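Local structure of phosphoinositol-specific phospholipase C (5FYO) at residues C25-E30 and A281-A286. The protein probably cleaves phosphoinositides at the glycerol-phosphate bond, as a calcium-dependent bacterial phospholipase C. Numbering follows the deposited sequence.
With CA (calcium ion), chain C.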
ATOM      1  N   CYS A  25      -5.943   7.399  -2.291  1.00 22.57           N
ATOM      2  CA  CYS A  25      -5.263   8.440  -3.020  1.00 24.27           C
ATOM      3  C   CYS A  25      -4.468   7.851  -4.182  1.00 22.62           C
ATOM      4  O   CYS A  25      -4.207   6.651  -4.230  1.00 28.80           O
ATOM      5  CB  CYS A  25      -4.365   9.277  -2.116  1.00 22.12           C
ATOM      6  SG  CYS A  25      -2.669   8.663  -1.922  1.00 25.22           S
ATOM      7  N   HIS A  26      -4.028   8.725  -5.077  1.00 21.19           N
ATOM      8  CA  HIS A  26      -3.001   8.373  -6.053  1.00 20.20           C
ATOM      9  C   HIS A  26      -1.913   9.438  -5.870  1.00 19.37           C
ATOM     10  O   HIS A  26      -2.139  10.621  -6.183  1.00 21.34           O
ATOM     11  CB  HIS A  26      -3.584   8.324  -7.487  1.00 21.07           C
ATOM     12  CG  HIS A  26      -2.640   7.761  -8.511  1.00 21.97           C
ATOM     13  ND1 HIS A  26      -2.999   7.514  -9.817  1.00 25.18           N
ATOM     14  CD2 HIS A  26      -1.366   7.332  -8.391  1.00 22.34           C
ATOM     15  CE1 HIS A  26      -1.961   7.033 -10.475  1.00 27.26           C
ATOM     16  NE2 HIS A  26      -0.955   6.913  -9.626  1.00 26.12           N
ATOM     17  N   ASN A  27      -0.728   9.020  -5.411  1.00 17.66           N
ATOM     18  CA  ASN A  27       0.436   9.915  -5.326  1.00 19.08           C
ATOM     19  C   ASN A  27       0.150  11.136  -4.456  1.00 18.48           C
ATOM     20  O   ASN A  27       0.637  12.252  -4.726  1.00 19.08           O
ATOM     21  CB  ASN A  27       0.953  10.331  -6.706  1.00 20.35           C
ATOM     22  CG  ASN A  27       1.536   9.162  -7.505  1.00 20.04           C
ATOM     23  OD1 ASN A  27       1.870   8.120  -6.947  1.00 19.73           O
ATOM     24  ND2 ASN A  27       1.659   9.333  -8.823  1.00 26.82           N
ATOM     25  N   CYS A  28      -0.532  10.909  -3.332  1.00 18.90           N
ATOM     26  CA  CYS A  28      -0.962  12.018  -2.486  1.00 20.12           C
ATOM     27  C   CYS A  28       0.169  12.678  -1.676  1.00 19.82           C
ATOM     28  O   CYS A  28      -0.057  13.667  -0.977  1.00 23.72           O
ATOM     29  CB  CYS A  28      -2.118  11.682  -1.569  1.00 23.65           C
ATOM     30  SG  CYS A  28      -1.793  10.264  -0.545  1.00 27.66           S
ATOM     31  N   TYR A  29       1.382  12.130  -1.763  1.00 17.28           N
ATOM     32  CA  TYR A  29       2.585  12.765  -1.243  1.00 17.82           C
ATOM     33  C   TYR A  29       2.973  14.015  -2.051  1.00 19.24           C
ATOM     34  O   TYR A  29       3.770  14.803  -1.570  1.00 19.96           O
ATOM     35  CB  TYR A  29       3.771  11.762  -1.213  1.00 17.97           C
ATOM     36  CG  TYR A  29       4.243  11.468  -2.590  1.00 16.70           C
ATOM     37  CD1 TYR A  29       5.208  12.277  -3.234  1.00 18.28           C
ATOM     38  CD2 TYR A  29       3.718  10.392  -3.308  1.00 18.49           C
ATOM     39  CE1 TYR A  29       5.578  12.037  -4.548  1.00 19.75           C
ATOM     40  CE2 TYR A  29       4.094  10.152  -4.625  1.00 17.14           C
ATOM     41  CZ  TYR A  29       5.040  10.969  -5.235  1.00 18.08           C
ATOM     42  OH  TYR A  29       5.399  10.772  -6.561  1.00 19.39           O
ATOM     43  N   GLU A  30       2.420  14.202  -3.256  1.00 17.70           N
ATOM     44  CA  GLU A  30       2.741  15.366  -4.062  1.00 19.57           C
ATOM     45  C   GLU A  30       1.987  16.612  -3.565  1.00 21.39           C
ATOM     46  O   GLU A  30       0.783  16.543  -3.272  1.00 21.27           O
ATOM     47  CB  GLU A  30       2.421  15.140  -5.544  1.00 21.10           C
ATOM     48  CG  GLU A  30       3.199  14.003  -6.192  1.00 24.74           C
ATOM     49  CD  GLU A  30       3.052  13.968  -7.701  1.00 26.30           C
ATOM     50  OE1 GLU A  30       3.484  14.936  -8.365  1.00 26.96           O
ATOM     51  OE2 GLU A  30       2.572  12.934  -8.235  1.00 27.39           O
ATOM     52  N   ALA A 281      -7.817   4.152  -6.657  1.00 21.13           N
ATOM     53  CA  ALA A 281      -6.862   5.260  -6.459  1.00 20.71           C
ATOM     54  C   ALA A 281      -7.286   6.478  -7.324  1.00 25.00           C
ATOM     55  O   ALA A 281      -7.373   6.389  -8.565  1.00 25.62           O
ATOM     56  CB  ALA A 281      -5.479   4.815  -6.843  1.00 20.58           C
ATOM     57  N   TYR A 282      -7.471   7.625  -6.654  1.00 23.34           N
ATOM     58  CA  TYR A 282      -7.829   8.865  -7.328  1.00 23.97           C
ATOM     59  C   TYR A 282      -6.878   9.988  -6.958  1.00 23.91           C
ATOM     60  O   TYR A 282      -6.612  10.208  -5.774  1.00 24.96           O
ATOM     61  CB  TYR A 282      -9.197   9.314  -6.906  1.00 24.46           C
ATOM     62  CG  TYR A 282     -10.327   8.447  -7.350  1.00 27.05           C
ATOM     63  CD1 TYR A 282     -10.767   7.402  -6.550  1.00 29.42           C
ATOM     64  CD2 TYR A 282     -11.048   8.752  -8.511  1.00 30.28           C
ATOM     65  CE1 TYR A 282     -11.900   6.664  -6.920  1.00 31.93           C
ATOM     66  CE2 TYR A 282     -12.148   8.020  -8.904  1.00 33.05           C
ATOM     67  CZ  TYR A 282     -12.570   6.968  -8.109  1.00 30.56           C
ATOM     68  OH  TYR A 282     -13.674   6.247  -8.494  1.00 35.90           O
ATOM     69  N   TYR A 283      -6.408  10.728  -7.953  1.00 25.04           N
ATOM     70  CA  TYR A 283      -5.641  11.934  -7.669  1.00 25.47           C
ATOM     71  C   TYR A 283      -6.471  12.886  -6.802  1.00 25.42           C
ATOM     72  O   TYR A 283      -5.983  13.415  -5.790  1.00 25.71           O
ATOM     73  CB  TYR A 283      -5.229  12.637  -8.964  1.00 26.02           C
ATOM     74  CG  TYR A 283      -4.277  11.857  -9.857  1.00 23.37           C
ATOM     75  CD1 TYR A 283      -2.973  11.606  -9.452  1.00 24.63           C
ATOM     76  CD2 TYR A 283      -4.668  11.346 -11.083  1.00 28.41           C
ATOM     77  CE1 TYR A 283      -2.095  10.918 -10.240  1.00 27.97           C
ATOM     78  CE2 TYR A 283      -3.777  10.647 -11.910  1.00 29.02           C
ATOM     79  CZ  TYR A 283      -2.478  10.434 -11.469  1.00 27.68           C
ATOM     80  OH  TYR A 283      -1.560   9.738 -12.215  1.00 31.52           O
ATOM     81  N   ARG A 284      -7.726  13.110  -7.211  1.00 26.45           N
ATOM     82  CA  ARG A 284      -8.649  14.003  -6.501  1.00 27.36           C
ATOM     83  C   ARG A 284      -9.574  13.136  -5.616  1.00 28.93           C
ATOM     84  O   ARG A 284     -10.748  12.904  -5.915  1.00 37.97           O
ATOM     85  CB  ARG A 284      -9.446  14.838  -7.501  1.00 26.46           C
ATOM     86  CG  ARG A 284      -8.548  15.732  -8.332  1.00 30.36           C
ATOM     87  NH2 ARG A 284      -5.817  17.819  -8.563  1.00 41.90           N
ATOM     88  N   PHE A 285      -8.991  12.609  -4.548  1.00 28.58           N
ATOM     89  CA  PHE A 285      -9.682  11.636  -3.659  1.00 30.03           C
ATOM     90  C   PHE A 285     -10.862  12.239  -2.862  1.00 30.99           C
ATOM     91  O   PHE A 285     -11.889  11.569  -2.690  1.00 35.72           O
ATOM     92  CB  PHE A 285      -8.688  10.931  -2.714  1.00 29.41           C
ATOM     93  CG  PHE A 285      -7.743  11.896  -2.000  1.00 25.61           C
ATOM     94  CD1 PHE A 285      -8.126  12.513  -0.816  1.00 26.79           C
ATOM     95  CD2 PHE A 285      -6.543  12.225  -2.561  1.00 22.51           C
ATOM     96  CE1 PHE A 285      -7.308  13.423  -0.187  1.00 28.64           C
ATOM     97  CE2 PHE A 285      -5.732  13.178  -1.943  1.00 25.21           C
ATOM     98  CZ  PHE A 285      -6.098  13.741  -0.749  1.00 24.36           C
ATOM     99  N   ALA A 286     -10.722  13.483  -2.401  1.00 34.72           N
ATOM    100  CA  ALA A 286     -11.746  14.080  -1.555  1.00 35.36           C
ATOM    101  C   ALA A 286     -13.077  14.295  -2.340  1.00 35.90           C
ATOM    102  O   ALA A 286     -14.159  14.210  -1.784  1.00 42.84           O
ATOM    103  CB  ALA A 286     -11.249  15.393  -0.957  1.00 37.13           C
TER
HETATM  104 CA    CA C 301       2.972   6.023  -7.442  1.00 25.07          CA
HETATM  105  O   HOH W   1      -3.785  12.025  -4.458  1.00 24.96           O
HETATM  106  O   HOH W   2      -5.697   7.393 -10.452  1.00 26.82           O
HETATM  107  O   HOH W   3       1.458   5.177  -9.315  1.00 41.49           O
HETATM  108  O   HOH W   4       3.909   7.078  -9.351  1.00 23.72           O
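The ring of Tyr-283 lies over one face of the His-26 imidazole in an offset stack, the planes turned 12° apart and the centroids 4.3 Å from each other. The two side chains run side by side in the same direction, and the tyrosine hydroxyl overhangs the far end of the imidazole, with OH of Tyr-283 3.2 Å from CE1 of His-26. His-26 reaches this place because CG is anti to its backbone N (chi1 -171°); its CB makes a CH-pi contact with the same phenol face. With an alanine in place of Tyr-283, the imidazole would probably lose the cover on that face and be freer to tilt away from its two water partners. Those waters hold the ring at both nitrogens: ND1 of His-26 is 2.8 Å from a water that also donates to the Ala-281 carbonyl, while NE2 meets a calcium-bound water. The metal is bound by OD1 of Asn-27 at 2.4 Å, and Glu-48, Asp-50 and Asp-119 complete the protein ligands. These are the C-terminal ends of the barrel strands of a TIM-barrel-type phospholipase C: parallel strands 20-25 and 279-282 lie side by side, the loop after 20-25 carries a calcium ligand, and the chain after 282 turns so that Tyr-283 backs His-26. Cys-25 and Tyr-282 are bridged in parallel, their side chains diverging; the single N-H...O bond across these segments, His-26 N to Tyr-282 O at 3.1 Å and 125°, is weak, and Tyr-282 also bonds the Ala-24 backbone. Another water donates to the carbonyls of both His-26 and Tyr-283. Apolar packing takes over on the far side of this water. Cys-25 and Cys-28 are joined by a disulfide, and their CB atoms rest against Phe-285, Cys-25 CB 3.7 Å from its CD2.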